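Local coordinates for MaoC family protein (Mycobacterium tuberculosis H37Rv, PDB 3KHP) that probably acts as a 3-hydroxyacyl-thioester dehydratase, reversibly removing water from (3R)-hydroxyacyl thioesters to give enoyl thioesters, at residues A[57-60]-A[61-65]. Numbering follows the deposited sequence.
Sequences GDLA and FTTEN
Asp58 and Leu59 meet Phe61, Thr62 and Thr63 in a local contact round the single turn of helix 59-62, from its N-cap Asp58 to Thr63, the first residue past its end, in the region related to the N-terminal domain of MFE-2 hydratase 2. The side chain of Asp58 makes no capping bond, while its carbonyl O accepts the first backbone bonds of the helix. Asp58 O accepts Phe61 N at 2.9 Å, the donor standing above the carbonyl plane, and more weakly Thr62 N at 3.5 Å. One step on, Leu59 O takes the hydroxyl of Thr63, OG1 lying 2.5 Å away, a short length of uncertain exact value, together with a weak bond from Thr63 N. Chi1 of 66° sets Thr63 OG1 between its own backbone N and carbonyl carbon, turned back over the helix end, and the same hydroxyl also bonds Ser66 OG. The methyl Thr63 CG2 rests 3.9 Å from Leu59 CD2. At the other end Asp58 OD1 comes obliquely to Phe61 CD2, 3.5 Å away, with carboxylate and ring planes 67° apart, while Asp58 CB lies in plane at the ring edge. Thr62 OG1 bonds Gly55 O of the preceding loop, and Leu59, Thr62 and Thr63 touch the second subunit, whose Arg203 and Arg208 form salt bridges with the nearby Glu64. The turn thus lies at the dimer interface, with Phe61 and Thr62 packed on helix 42-51 and Phe61 on Val243 of helix 231-245.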
ATOM      1  N   GLY A  57       9.119  12.088  -4.744  1.00 18.71           N
ATOM      2  CA  GLY A  57       9.086  13.482  -5.126  1.00 18.76           C
ATOM      3  C   GLY A  57       8.423  14.340  -4.100  1.00 19.75           C
ATOM      4  O   GLY A  57       8.577  15.578  -4.105  1.00 18.48           O
ATOM      5  N   ASP A  58       7.721  13.706  -3.156  1.00 20.46           N
ATOM      6  CA  ASP A  58       7.021  14.505  -2.154  1.00 19.99           C
ATOM      7  C   ASP A  58       7.071  13.812  -0.832  1.00 18.93           C
ATOM      8  O   ASP A  58       6.068  13.304  -0.334  1.00 19.84           O
ATOM      9  CB  ASP A  58       5.543  14.819  -2.580  1.00 21.42           C
ATOM     10  CG  ASP A  58       4.695  13.554  -2.816  1.00 24.70           C
ATOM     11  OD1 ASP A  58       3.455  13.677  -3.113  1.00 28.22           O
ATOM     12  OD2 ASP A  58       5.277  12.440  -2.701  1.00 26.71           O
ATOM     13  N   LEU A  59       8.220  13.913  -0.212  1.00 17.95           N
ATOM     14  CA  LEU A  59       8.564  13.163   0.971  1.00 17.81           C
ATOM     15  C   LEU A  59       7.803  13.536   2.208  1.00 16.69           C
ATOM     16  O   LEU A  59       7.791  12.809   3.191  1.00 18.27           O
ATOM     17  CB  LEU A  59      10.059  13.327   1.252  1.00 18.33           C
ATOM     18  CG  LEU A  59      10.993  12.753   0.186  1.00 19.06           C
ATOM     19  CD1 LEU A  59      12.428  13.179   0.487  1.00 19.50           C
ATOM     20  CD2 LEU A  59      10.824  11.238   0.125  1.00 17.28           C
ATOM     21  N   ALA A  60       7.198  14.681   2.177  1.00 16.39           N
ATOM     22  CA  ALA A  60       6.266  15.118   3.213  1.00 16.24           C
ATOM     23  C   ALA A  60       5.049  14.219   3.319  1.00 15.92           C
ATOM     24  O   ALA A  60       4.488  14.077   4.377  1.00 18.04           O
ATOM     25  CB  ALA A  60       5.841  16.554   2.874  1.00 15.74           C
ATOM     26  N   PHE A  61       4.648  13.585   2.225  1.00 16.02           N
ATOM     27  CA  PHE A  61       3.495  12.661   2.218  1.00 15.12           C
ATOM     28  C   PHE A  61       3.897  11.203   2.329  1.00 14.79           C
ATOM     29  O   PHE A  61       3.103  10.401   2.839  1.00 13.80           O
ATOM     30  CB  PHE A  61       2.652  12.901   0.969  1.00 14.70           C
ATOM     31  CG  PHE A  61       2.146  14.303   0.887  1.00 18.32           C
ATOM     32  CD1 PHE A  61       1.241  14.782   1.816  1.00 23.26           C
ATOM     33  CD2 PHE A  61       2.594  15.156  -0.061  1.00 22.84           C
ATOM     34  CE1 PHE A  61       0.787  16.106   1.770  1.00 24.71           C
ATOM     35  CE2 PHE A  61       2.148  16.465  -0.110  1.00 25.14           C
ATOM     36  CZ  PHE A  61       1.262  16.942   0.815  1.00 24.63           C
ATOM     37  N   THR A  62       5.134  10.863   1.923  1.00 13.90           N
ATOM     38  CA  THR A  62       5.582   9.455   1.940  1.00 14.03           C
ATOM     39  C   THR A  62       6.629   9.072   3.013  1.00 14.10           C
ATOM     40  O   THR A  62       7.058   7.917   3.096  1.00 14.10           O
ATOM     41  CB  THR A  62       6.090   9.107   0.574  1.00 14.20           C
ATOM     42  OG1 THR A  62       7.067  10.087   0.169  1.00 14.95           O
ATOM     43  CG2 THR A  62       4.914   9.154  -0.407  1.00 12.40           C
ATOM     44  N   THR A  63       7.022  10.032   3.844  1.00 14.20           N
ATOM     45  CA  THR A  63       7.932   9.765   4.937  1.00 14.60           C
ATOM     46  C   THR A  63       7.591  10.593   6.174  1.00 15.76           C
ATOM     47  O   THR A  63       7.083  11.730   6.074  1.00 16.26           O
ATOM     48  CB  THR A  63       9.417  10.064   4.570  1.00 14.98           C
ATOM     49  OG1 THR A  63       9.602  11.487   4.349  1.00 14.03           O
ATOM     50  CG2 THR A  63       9.871   9.237   3.351  1.00 10.12           C
ATOM     51  N   GLU A  64       7.925  10.022   7.328  1.00 16.39           N
ATOM     52  CA  GLU A  64       7.698  10.649   8.615  1.00 17.27           C
ATOM     53  C   GLU A  64       8.953  11.134   9.330  1.00 18.65           C
ATOM     54  O   GLU A  64       8.830  11.899  10.309  1.00 20.19           O
ATOM     55  CB  GLU A  64       6.972   9.687   9.540  1.00 16.87           C
ATOM     56  CG  GLU A  64       7.816   8.696  10.273  1.00 16.96           C
ATOM     57  CD  GLU A  64       8.373   7.587   9.389  1.00 17.22           C
ATOM     58  OE1 GLU A  64       8.330   7.680   8.145  1.00 15.83           O
ATOM     59  OE2 GLU A  64       8.882   6.617   9.976  1.00 15.16           O
ATOM     60  N   ASN A  65      10.125  10.653   8.901  1.00 19.07           N
ATOM     61  CA  ASN A  65      11.386  10.880   9.616  1.00 19.61           C
ATOM     62  C   ASN A  65      12.496  11.431   8.740  1.00 20.01           C
ATOM     63  O   ASN A  65      13.664  11.239   9.037  1.00 20.78           O
ATOM     64  CB  ASN A  65      11.862   9.613  10.340  1.00 18.81           C
ATOM     65  CG  ASN A  65      12.086   8.456   9.428  1.00 19.11           C
ATOM     66  OD1 ASN A  65      11.736   8.488   8.225  1.00 19.72           O
ATOM     67  ND2 ASN A  65      12.658   7.379   9.988  1.00 15.14           N
TER